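Local coordinates for orotidine-5-phosphate decarboxylase/orotate phosphoribosyltransferase, putative (Ompdcase-oprtase, putative) (Leishmania infantum, PDB 3QW3), which is the decarboxylase part of a bifunctional UMP synthase and probably converts orotidine 5'-phosphate to UMP and carbon dioxide in pyrimidine biosynthesis, at residues Leu184-Val198 / Ala214-Asn226. Numbering follows the deposited sequence. Where two conformers were deposited one is given.
Sequences LARVRARAPTLWFLV and AGLRADGSGMLIN
The carbonyl oxygen of Gly215, at the end of its helix, is gripped side-on by Arg188, from NE at 2.7 Å and NH2 at 2.8 Å. The arginine leaves its own helix with CG anti to the backbone N (chi1 -175°), then bends at chi2 and chi3, which lays the guanidinium flat between Phe196 CZ on one face and Arg217 CG on the other. Its end-on pair, NH1 and NH2, converges on Leu194 O, and NH1 also reaches Ala191 O. Arg217 NH1 donates to Thr193 O (2.9 Å), while NE and NH2 hold the two oxygens of Asp219, whose OD1 also closes an Asx turn with Ser221 N. Arg217 CZ lies off-centre over the five-membered ring of Trp195 in a cation-pi contact, guanidinium and ring planes 67° apart; Gly222 CA packs on the six-membered ring, 3.6 Å from its centroid. Beyond, strands 196-198 and 223-226 are parallel neighbours in the TIM barrel, and their hydrogen-bond ladder begins with Phe196 N to Gly222 O (2.9 Å); Met223 CE rests against Val198 CG2 (3.6 Å). Buried Arg188 thus spends its N-H groups on main-chain carbonyls, tying two successive helix-to-strand loops together, while Asp219 probably offsets the charge of Arg217.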
# COMPACT_ATOMS: atom_id res chain seq x y z
N LEU A 184 -6.74 -19.86 -8.89
CA LEU A 184 -7.33 -20.03 -7.57
C LEU A 184 -7.04 -21.44 -7.02
O LEU A 184 -6.70 -21.59 -5.85
CB LEU A 184 -8.84 -19.77 -7.63
CG LEU A 184 -9.52 -18.82 -6.64
CD1 LEU A 184 -11.02 -18.80 -6.90
CD2 LEU A 184 -9.24 -19.19 -5.21
N ALA A 185 -7.17 -22.46 -7.87
CA ALA A 185 -6.88 -23.83 -7.48
C ALA A 185 -5.39 -24.05 -7.17
O ALA A 185 -5.05 -24.80 -6.25
CB ALA A 185 -7.35 -24.82 -8.54
N ARG A 186 -4.52 -23.39 -7.93
CA ARG A 186 -3.08 -23.45 -7.67
C ARG A 186 -2.77 -22.89 -6.28
O ARG A 186 -1.98 -23.47 -5.53
CB ARG A 186 -2.28 -22.70 -8.73
CG ARG A 186 -2.21 -23.40 -10.08
CD ARG A 186 -1.04 -22.87 -10.90
NE ARG A 186 -1.02 -23.48 -12.23
CZ ARG A 186 -1.61 -22.97 -13.31
NH1 ARG A 186 -2.27 -21.82 -13.25
NH2 ARG A 186 -1.52 -23.62 -14.47
N VAL A 187 -3.41 -21.77 -5.94
CA VAL A 187 -3.20 -21.15 -4.64
C VAL A 187 -3.69 -22.06 -3.51
O VAL A 187 -3.00 -22.25 -2.50
CB VAL A 187 -3.83 -19.74 -4.58
CG1 VAL A 187 -3.64 -19.13 -3.20
CG2 VAL A 187 -3.21 -18.85 -5.64
N ARG A 188 -4.87 -22.65 -3.68
CA ARG A 188 -5.40 -23.59 -2.69
C ARG A 188 -4.49 -24.82 -2.49
O ARG A 188 -4.39 -25.36 -1.39
CB ARG A 188 -6.83 -24.00 -3.04
CG ARG A 188 -7.52 -24.90 -2.00
CD ARG A 188 -7.41 -24.34 -0.58
NE ARG A 188 -8.37 -23.27 -0.32
CZ ARG A 188 -8.24 -22.37 0.65
NH1 ARG A 188 -7.19 -22.39 1.46
NH2 ARG A 188 -9.18 -21.45 0.81
N ALA A 189 -3.81 -25.24 -3.56
CA ALA A 189 -2.86 -26.35 -3.48
C ALA A 189 -1.62 -25.98 -2.66
O ALA A 189 -1.09 -26.81 -1.93
CB ALA A 189 -2.46 -26.81 -4.87
N ARG A 190 -1.17 -24.73 -2.79
CA ARG A 190 -0.00 -24.23 -2.05
C ARG A 190 -0.36 -23.83 -0.62
O ARG A 190 0.48 -23.89 0.28
CB ARG A 190 0.63 -23.03 -2.77
CG ARG A 190 1.13 -23.32 -4.17
CD ARG A 190 2.27 -24.34 -4.18
NE ARG A 190 2.68 -24.66 -5.55
CZ ARG A 190 3.82 -25.28 -5.87
NH1 ARG A 190 4.68 -25.65 -4.93
NH2 ARG A 190 4.09 -25.53 -7.15
N ALA A 191 -1.61 -23.41 -0.43
CA ALA A 191 -2.09 -22.93 0.86
C ALA A 191 -3.42 -23.59 1.20
O ALA A 191 -4.48 -23.01 0.99
CB ALA A 191 -2.23 -21.40 0.84
N PRO A 192 -3.37 -24.82 1.74
CA PRO A 192 -4.58 -25.60 2.00
C PRO A 192 -5.49 -25.09 3.12
O PRO A 192 -6.68 -25.43 3.15
CB PRO A 192 -4.04 -27.00 2.35
CG PRO A 192 -2.65 -27.02 1.79
CD PRO A 192 -2.15 -25.62 2.00
N THR A 193 -4.97 -24.29 4.05
CA THR A 193 -5.76 -23.89 5.23
C THR A 193 -6.16 -22.42 5.29
O THR A 193 -7.06 -22.05 6.05
CB THR A 193 -5.08 -24.27 6.57
OG1 THR A 193 -3.93 -23.44 6.79
CG2 THR A 193 -4.67 -25.74 6.59
N LEU A 194 -5.50 -21.56 4.51
CA LEU A 194 -5.72 -20.12 4.66
C LEU A 194 -7.07 -19.68 4.11
O LEU A 194 -7.55 -20.22 3.13
CB LEU A 194 -4.61 -19.32 3.98
CG LEU A 194 -3.18 -19.61 4.42
CD1 LEU A 194 -2.26 -18.57 3.81
CD2 LEU A 194 -3.04 -19.62 5.94
N TRP A 195 -7.66 -18.67 4.75
CA TRP A 195 -8.83 -18.01 4.19
C TRP A 195 -8.41 -17.17 2.99
O TRP A 195 -7.36 -16.53 3.02
CB TRP A 195 -9.49 -17.10 5.22
CG TRP A 195 -10.44 -17.82 6.11
CD1 TRP A 195 -10.15 -18.53 7.24
CD2 TRP A 195 -11.86 -17.92 5.93
NE1 TRP A 195 -11.30 -19.05 7.78
CE2 TRP A 195 -12.36 -18.69 6.99
CE3 TRP A 195 -12.75 -17.42 4.97
CZ2 TRP A 195 -13.73 -18.98 7.13
CZ3 TRP A 195 -14.11 -17.71 5.10
CH2 TRP A 195 -14.58 -18.49 6.17
N PHE A 196 -9.23 -17.21 1.94
CA PHE A 196 -9.02 -16.33 0.79
C PHE A 196 -10.09 -15.25 0.80
O PHE A 196 -11.27 -15.54 1.03
CB PHE A 196 -9.13 -17.08 -0.55
CG PHE A 196 -8.13 -18.20 -0.76
CD1 PHE A 196 -7.06 -18.42 0.10
CD2 PHE A 196 -8.26 -19.01 -1.89
CE1 PHE A 196 -6.16 -19.47 -0.14
CE2 PHE A 196 -7.36 -20.05 -2.14
CZ PHE A 196 -6.32 -20.28 -1.26
N LEU A 197 -9.67 -14.01 0.57
CA LEU A 197 -10.61 -12.93 0.28
C LEU A 197 -10.68 -12.87 -1.23
O LEU A 197 -9.66 -12.68 -1.89
CB LEU A 197 -10.12 -11.61 0.88
CG LEU A 197 -10.92 -10.34 0.56
CD1 LEU A 197 -12.36 -10.40 1.07
CD2 LEU A 197 -10.20 -9.12 1.13
N VAL A 198 -11.89 -13.05 -1.77
CA VAL A 198 -12.08 -13.32 -3.19
C VAL A 198 -12.94 -12.22 -3.82
O VAL A 198 -14.18 -12.28 -3.75
CB VAL A 198 -12.70 -14.73 -3.41
CG1 VAL A 198 -12.85 -15.05 -4.89
CG2 VAL A 198 -11.83 -15.78 -2.75
N ALA A 214 -12.83 -24.50 -6.85
CA ALA A 214 -11.37 -24.41 -6.85
C ALA A 214 -10.82 -24.01 -5.48
O ALA A 214 -9.78 -24.51 -5.06
CB ALA A 214 -10.89 -23.44 -7.91
N GLY A 215 -11.53 -23.11 -4.80
CA GLY A 215 -10.99 -22.43 -3.63
C GLY A 215 -11.45 -22.86 -2.25
O GLY A 215 -10.78 -22.58 -1.26
N LEU A 216 -12.61 -23.53 -2.16
CA LEU A 216 -13.09 -24.00 -0.86
C LEU A 216 -12.15 -25.05 -0.24
O LEU A 216 -11.56 -25.87 -0.95
CB LEU A 216 -14.51 -24.56 -0.95
CG LEU A 216 -15.66 -23.55 -1.11
CD1 LEU A 216 -16.97 -24.28 -1.40
CD2 LEU A 216 -15.80 -22.64 0.11
N ARG A 217 -12.03 -25.01 1.09
CA ARG A 217 -11.29 -26.02 1.83
C ARG A 217 -12.13 -27.29 1.99
O ARG A 217 -13.30 -27.32 1.60
CB ARG A 217 -10.88 -25.49 3.21
CG ARG A 217 -10.10 -24.18 3.18
CD ARG A 217 -9.72 -23.70 4.58
NE ARG A 217 -10.87 -23.59 5.49
CZ ARG A 217 -10.90 -22.85 6.59
NH1 ARG A 217 -9.85 -22.11 6.93
NH2 ARG A 217 -12.00 -22.83 7.35
N ALA A 218 -11.52 -28.33 2.56
CA ALA A 218 -12.19 -29.60 2.86
C ALA A 218 -13.41 -29.45 3.77
O ALA A 218 -14.30 -30.31 3.76
CB ALA A 218 -11.19 -30.59 3.45
N ASP A 219 -13.47 -28.37 4.55
CA ASP A 219 -14.57 -28.14 5.48
C ASP A 219 -15.74 -27.37 4.86
O ASP A 219 -16.73 -27.09 5.55
CB ASP A 219 -14.08 -27.44 6.76
CG ASP A 219 -13.57 -26.02 6.52
OD1 ASP A 219 -13.26 -25.66 5.36
OD2 ASP A 219 -13.47 -25.26 7.50
N GLY A 220 -15.63 -27.04 3.58
CA GLY A 220 -16.66 -26.26 2.89
C GLY A 220 -16.59 -24.77 3.21
O GLY A 220 -17.54 -24.03 2.96
N SER A 221 -15.45 -24.34 3.73
CA SER A 221 -15.25 -22.94 4.13
C SER A 221 -13.91 -22.41 3.59
O SER A 221 -13.31 -23.04 2.72
CB SER A 221 -15.32 -22.82 5.65
OG SER A 221 -15.65 -21.51 6.06
N GLY A 222 -13.47 -21.25 4.08
CA GLY A 222 -12.16 -20.73 3.71
C GLY A 222 -12.15 -19.80 2.52
O GLY A 222 -11.09 -19.43 2.02
N MET A 223 -13.34 -19.42 2.05
CA MET A 223 -13.44 -18.40 1.01
C MET A 223 -14.40 -17.32 1.46
O MET A 223 -15.51 -17.61 1.93
CB MET A 223 -13.92 -18.98 -0.31
CG MET A 223 -12.83 -19.60 -1.15
SD MET A 223 -13.58 -20.23 -2.65
CE MET A 223 -13.63 -18.78 -3.70
N LEU A 224 -13.96 -16.08 1.32
CA LEU A 224 -14.78 -14.93 1.64
C LEU A 224 -15.03 -14.21 0.32
O LEU A 224 -14.12 -13.60 -0.26
CB LEU A 224 -14.06 -14.00 2.64
CG LEU A 224 -14.71 -13.59 3.96
CD1 LEU A 224 -13.95 -12.41 4.56
CD2 LEU A 224 -16.21 -13.28 3.85
N ILE A 225 -16.27 -14.30 -0.16
CA ILE A 225 -16.64 -13.78 -1.48
C ILE A 225 -17.11 -12.34 -1.40
O ILE A 225 -18.21 -12.06 -0.93
CB ILE A 225 -17.77 -14.64 -2.14
CG1 ILE A 225 -17.41 -16.13 -2.13
CG2 ILE A 225 -18.10 -14.11 -3.55
CD1 ILE A 225 -16.16 -16.50 -2.87
N ASN A 226 -16.28 -11.42 -1.90
CA ASN A 226 -16.63 -10.01 -1.84
C ASN A 226 -17.48 -9.60 -3.03
O ASN A 226 -17.18 -9.94 -4.17
CB ASN A 226 -15.39 -9.12 -1.78
CG ASN A 226 -15.73 -7.65 -1.70
OD1 ASN A 226 -15.66 -6.93 -2.71
ND2 ASN A 226 -16.14 -7.20 -0.53
O HOH W 1 -8.27 -27.57 3.15
O HOH W 2 -11.59 -21.08 9.75
O HOH W 3 -16.06 -11.97 -5.57